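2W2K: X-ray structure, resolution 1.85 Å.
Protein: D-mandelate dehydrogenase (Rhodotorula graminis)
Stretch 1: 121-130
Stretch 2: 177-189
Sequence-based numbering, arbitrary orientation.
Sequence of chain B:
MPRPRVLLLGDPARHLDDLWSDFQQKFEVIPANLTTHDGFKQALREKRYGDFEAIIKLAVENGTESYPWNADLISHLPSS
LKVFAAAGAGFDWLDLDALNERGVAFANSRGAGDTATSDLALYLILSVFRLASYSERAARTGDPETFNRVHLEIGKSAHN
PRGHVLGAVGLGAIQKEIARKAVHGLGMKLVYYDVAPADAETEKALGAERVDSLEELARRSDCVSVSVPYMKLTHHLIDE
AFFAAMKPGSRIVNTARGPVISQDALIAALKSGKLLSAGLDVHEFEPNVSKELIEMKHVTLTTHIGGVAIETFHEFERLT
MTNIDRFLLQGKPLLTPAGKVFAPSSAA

Stretch 1 121-130: ALYLILSVFR
Stretch 2, residues 177-189: EIARKAVHGLGMK

Residues 121-130 form one regular helical segment, phi/psi near -60/-45, flattening toward -100/-9 at Arg130. From Glu177 the chain continues a second helix that runs in broadly the same direction, the axes inclined at -44° and 10.5 Å apart at closest approach. The backbones lie nearest at the start, where Leu122 CA and Ile178 CA are 6.5 Å apart; further along, Leu126 CA and Leu186 CA stand 9.4 Å apart, and side chains bridge the wider gap. No hydrogen bond or salt bridge crosses the contact, which buries 419 Å² in all. The two surfaces meet through apolar side-chain packing.

Stretch 1 offers a stripe of Ala121, Leu122, Ile125, Leu126 and Phe129, spaced so that successive turns present the same face. All five are buried and apolar, so their side chains need no polar partner across a contact that has none. At the close end Ala121 suits its place by being small: Ile178 (m, t) lays its CD1 3.5 Å from Ala121 CB. The other branch of Ile178, CG2, meets Ile125 CD1 at 4.0 Å, so this beta-branched side chain fits against two neighbours one turn apart.

Leu122 (t, p) is the central bump. Its CD1 enters a hollow walled by Lys181, Ala182 and Leu186, lying 4.1 Å from Lys181 CB, 4.2 Å from Ala182 CB and 3.8 Å from Leu186 CD1. Ala182 leaves room for the methyl, while Lys181 (m, t, t, t) contributes the base of its chain and leads its amine away. Leu186 (m, t) reaches back, its CD1 also lying 4.1 Å from CD2 of Leu126 (m, t), whose CA-to-CB bond points sideways but whose end comes nearer.

The chain of stretch 2 widens into a pi-type turn at 181-185, with Leu186 N hydrogen-bonded to Lys181 O at 3.2 Å. Gly187 then adopts phi/psi of 89/19, where a CB would jam against the preceding carbonyl oxygen; glycine fits this turn. Met188 N donates a hydrogen bond to Ala182 O at 3.0 Å, and Met188, at -77/165, turns its side chain toward stretch 1.

Met188 (m, t, p) spans the far end with a long, unbranched chain. Its SD lies 4.2 Å from Ile125 CG2, and its CE reaches 3.8 Å from Phe129 CE1, approaching the ring obliquely. Phe129, with chi1 at -91° and chi2 at 101°, extends far enough to meet it.

Away from the contact, Glu177 and Arg180 pair along their own helix: Arg180 NE to Glu177 OE2 is a 3.0 Å salt bridge, and NH2 of Arg180 donates to Glu177 OE1 at 3.1 Å.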

# COMPACT_ATOMS: atom_id res chain seq x y z
N ALA B 121 -7.40 3.43 0.75
CA ALA B 121 -7.07 4.47 -0.24
C ALA B 121 -5.54 4.65 -0.44
O ALA B 121 -5.07 4.81 -1.58
CB ALA B 121 -7.74 5.82 0.13
N LEU B 122 -4.78 4.58 0.66
CA LEU B 122 -3.30 4.65 0.60
C LEU B 122 -2.71 3.48 -0.20
O LEU B 122 -1.77 3.67 -0.99
CB LEU B 122 -2.65 4.73 2.01
CG LEU B 122 -1.20 5.28 2.02
CD1 LEU B 122 -1.18 6.82 1.80
CD2 LEU B 122 -0.49 4.91 3.33
N TYR B 123 -3.27 2.27 -0.02
CA TYR B 123 -2.92 1.09 -0.84
C TYR B 123 -3.12 1.34 -2.36
O TYR B 123 -2.23 1.04 -3.18
CB TYR B 123 -3.73 -0.14 -0.35
CG TYR B 123 -3.70 -1.37 -1.27
CD1 TYR B 123 -2.72 -2.36 -1.12
CD2 TYR B 123 -4.68 -1.56 -2.26
CE1 TYR B 123 -2.70 -3.50 -1.95
CE2 TYR B 123 -4.66 -2.70 -3.11
CZ TYR B 123 -3.67 -3.66 -2.95
OH TYR B 123 -3.66 -4.80 -3.76
N LEU B 124 -4.29 1.87 -2.72
CA LEU B 124 -4.57 2.18 -4.15
C LEU B 124 -3.62 3.27 -4.71
O LEU B 124 -3.19 3.18 -5.88
CB LEU B 124 -6.03 2.60 -4.34
CG LEU B 124 -7.15 1.60 -3.96
CD1 LEU B 124 -8.50 2.27 -4.12
CD2 LEU B 124 -7.04 0.32 -4.84
N ILE B 125 -3.29 4.28 -3.89
CA ILE B 125 -2.30 5.34 -4.28
C ILE B 125 -0.91 4.75 -4.57
O ILE B 125 -0.28 5.05 -5.61
CB ILE B 125 -2.22 6.50 -3.20
CG1 ILE B 125 -3.53 7.30 -3.18
CG2 ILE B 125 -1.04 7.47 -3.52
CD1 ILE B 125 -3.68 8.29 -1.94
N LEU B 126 -0.43 3.89 -3.66
CA LEU B 126 0.81 3.15 -3.90
C LEU B 126 0.71 2.30 -5.18
O LEU B 126 1.61 2.34 -6.02
CB LEU B 126 1.21 2.31 -2.67
CG LEU B 126 1.73 3.09 -1.44
CD1 LEU B 126 1.57 2.31 -0.11
CD2 LEU B 126 3.19 3.55 -1.62
N SER B 127 -0.39 1.55 -5.34
CA SER B 127 -0.59 0.73 -6.56
C SER B 127 -0.49 1.50 -7.90
O SER B 127 0.18 1.04 -8.83
CB SER B 127 -1.90 -0.09 -6.48
OG SER B 127 -1.97 -1.03 -7.55
N VAL B 128 -1.16 2.65 -7.98
CA VAL B 128 -1.21 3.42 -9.25
C VAL B 128 0.12 4.12 -9.59
O VAL B 128 0.43 4.34 -10.78
CB VAL B 128 -2.44 4.41 -9.34
CG1 VAL B 128 -3.79 3.63 -9.25
CG2 VAL B 128 -2.40 5.53 -8.29
N PHE B 129 0.90 4.49 -8.56
CA PHE B 129 2.23 5.10 -8.78
C PHE B 129 3.28 4.04 -9.20
O PHE B 129 4.15 4.33 -10.03
CB PHE B 129 2.72 5.88 -7.54
CG PHE B 129 2.32 7.36 -7.52
CD1 PHE B 129 1.24 7.80 -6.75
CD2 PHE B 129 3.07 8.32 -8.25
CE1 PHE B 129 0.88 9.17 -6.72
CE2 PHE B 129 2.72 9.68 -8.24
CZ PHE B 129 1.61 10.12 -7.48
N ARG B 130 3.17 2.83 -8.65
CA ARG B 130 4.20 1.76 -8.79
C ARG B 130 3.89 0.67 -9.85
O ARG B 130 4.76 -0.16 -10.18
CB ARG B 130 4.45 1.14 -7.39
CG ARG B 130 4.94 2.19 -6.33
CD ARG B 130 6.29 2.94 -6.76
NE ARG B 130 7.34 1.92 -6.90
CZ ARG B 130 8.09 1.45 -5.91
NH1 ARG B 130 8.01 1.98 -4.67
NH2 ARG B 130 8.92 0.43 -6.15
N GLU B 177 -7.41 11.89 6.99
CA GLU B 177 -6.50 10.77 7.34
C GLU B 177 -5.72 10.26 6.12
O GLU B 177 -4.53 9.96 6.24
CB GLU B 177 -7.27 9.61 8.00
CG GLU B 177 -7.53 9.82 9.52
CD GLU B 177 -6.23 9.79 10.33
OE1 GLU B 177 -5.71 8.68 10.57
OE2 GLU B 177 -5.75 10.88 10.75
N ILE B 178 -6.39 10.13 4.96
CA ILE B 178 -5.68 9.90 3.68
C ILE B 178 -4.50 10.92 3.52
O ILE B 178 -3.34 10.51 3.29
CB ILE B 178 -6.63 9.90 2.42
CG1 ILE B 178 -7.74 8.83 2.54
CG2 ILE B 178 -5.81 9.69 1.12
CD1 ILE B 178 -8.82 8.89 1.40
N ALA B 179 -4.80 12.22 3.68
CA ALA B 179 -3.82 13.30 3.46
C ALA B 179 -2.69 13.28 4.50
O ALA B 179 -1.54 13.54 4.17
CB ALA B 179 -4.51 14.70 3.43
N ARG B 180 -3.03 13.00 5.75
CA ARG B 180 -2.01 12.92 6.82
C ARG B 180 -0.98 11.81 6.47
O ARG B 180 0.25 12.01 6.56
CB ARG B 180 -2.65 12.65 8.19
CG ARG B 180 -1.65 12.65 9.38
CD ARG B 180 -2.29 12.27 10.72
NE ARG B 180 -2.80 10.90 10.75
CZ ARG B 180 -2.04 9.80 10.85
NH1 ARG B 180 -0.72 9.88 10.97
NH2 ARG B 180 -2.62 8.62 10.85
N LYS B 181 -1.50 10.66 6.07
CA LYS B 181 -0.64 9.51 5.72
C LYS B 181 0.18 9.77 4.43
O LYS B 181 1.38 9.48 4.38
CB LYS B 181 -1.49 8.22 5.67
CG LYS B 181 -2.05 7.78 7.05
CD LYS B 181 -3.17 6.69 6.89
CE LYS B 181 -3.82 6.42 8.24
NZ LYS B 181 -5.02 5.53 8.17
N ALA B 182 -0.46 10.36 3.41
CA ALA B 182 0.22 10.65 2.14
C ALA B 182 1.27 11.77 2.23
O ALA B 182 2.33 11.67 1.59
CB ALA B 182 -0.81 10.98 1.03
N VAL B 183 0.97 12.82 3.02
CA VAL B 183 1.87 14.00 3.18
C VAL B 183 3.02 13.72 4.16
O VAL B 183 4.20 13.82 3.80
CB VAL B 183 1.09 15.30 3.65
CG1 VAL B 183 2.08 16.43 4.01
CG2 VAL B 183 0.11 15.75 2.57
N HIS B 184 2.68 13.38 5.41
CA HIS B 184 3.72 13.12 6.42
C HIS B 184 4.45 11.78 6.23
O HIS B 184 5.68 11.71 6.40
CB HIS B 184 3.15 13.30 7.83
CG HIS B 184 2.66 14.69 8.08
ND1 HIS B 184 3.45 15.80 7.85
CD2 HIS B 184 1.45 15.17 8.46
CE1 HIS B 184 2.75 16.90 8.10
NE2 HIS B 184 1.54 16.54 8.47
N GLY B 185 3.70 10.73 5.86
CA GLY B 185 4.29 9.40 5.60
C GLY B 185 5.05 9.30 4.28
O GLY B 185 6.26 9.10 4.29
N LEU B 186 4.36 9.50 3.14
CA LEU B 186 4.98 9.31 1.81
C LEU B 186 5.69 10.53 1.24
O LEU B 186 6.48 10.39 0.29
CB LEU B 186 3.95 8.78 0.76
CG LEU B 186 3.03 7.61 1.18
CD1 LEU B 186 2.12 7.19 0.02
CD2 LEU B 186 3.87 6.40 1.67
N GLY B 187 5.44 11.72 1.79
CA GLY B 187 6.12 12.93 1.30
C GLY B 187 5.46 13.69 0.17
O GLY B 187 6.12 14.50 -0.52
N MET B 188 4.16 13.45 -0.03
CA MET B 188 3.39 14.15 -1.08
C MET B 188 3.06 15.59 -0.61
O MET B 188 3.23 15.93 0.59
CB MET B 188 2.08 13.39 -1.45
CG MET B 188 2.25 11.92 -1.98
SD MET B 188 0.73 11.20 -2.69
CE MET B 188 0.77 12.04 -4.30
N LYS B 189 2.64 16.42 -1.57
CA LYS B 189 2.11 17.78 -1.35
C LYS B 189 0.59 17.78 -1.57
O LYS B 189 0.09 17.03 -2.42
CB LYS B 189 2.76 18.77 -2.32
CG LYS B 189 4.30 18.85 -2.25
CD LYS B 189 4.89 19.70 -3.39
CE LYS B 189 6.41 19.82 -3.24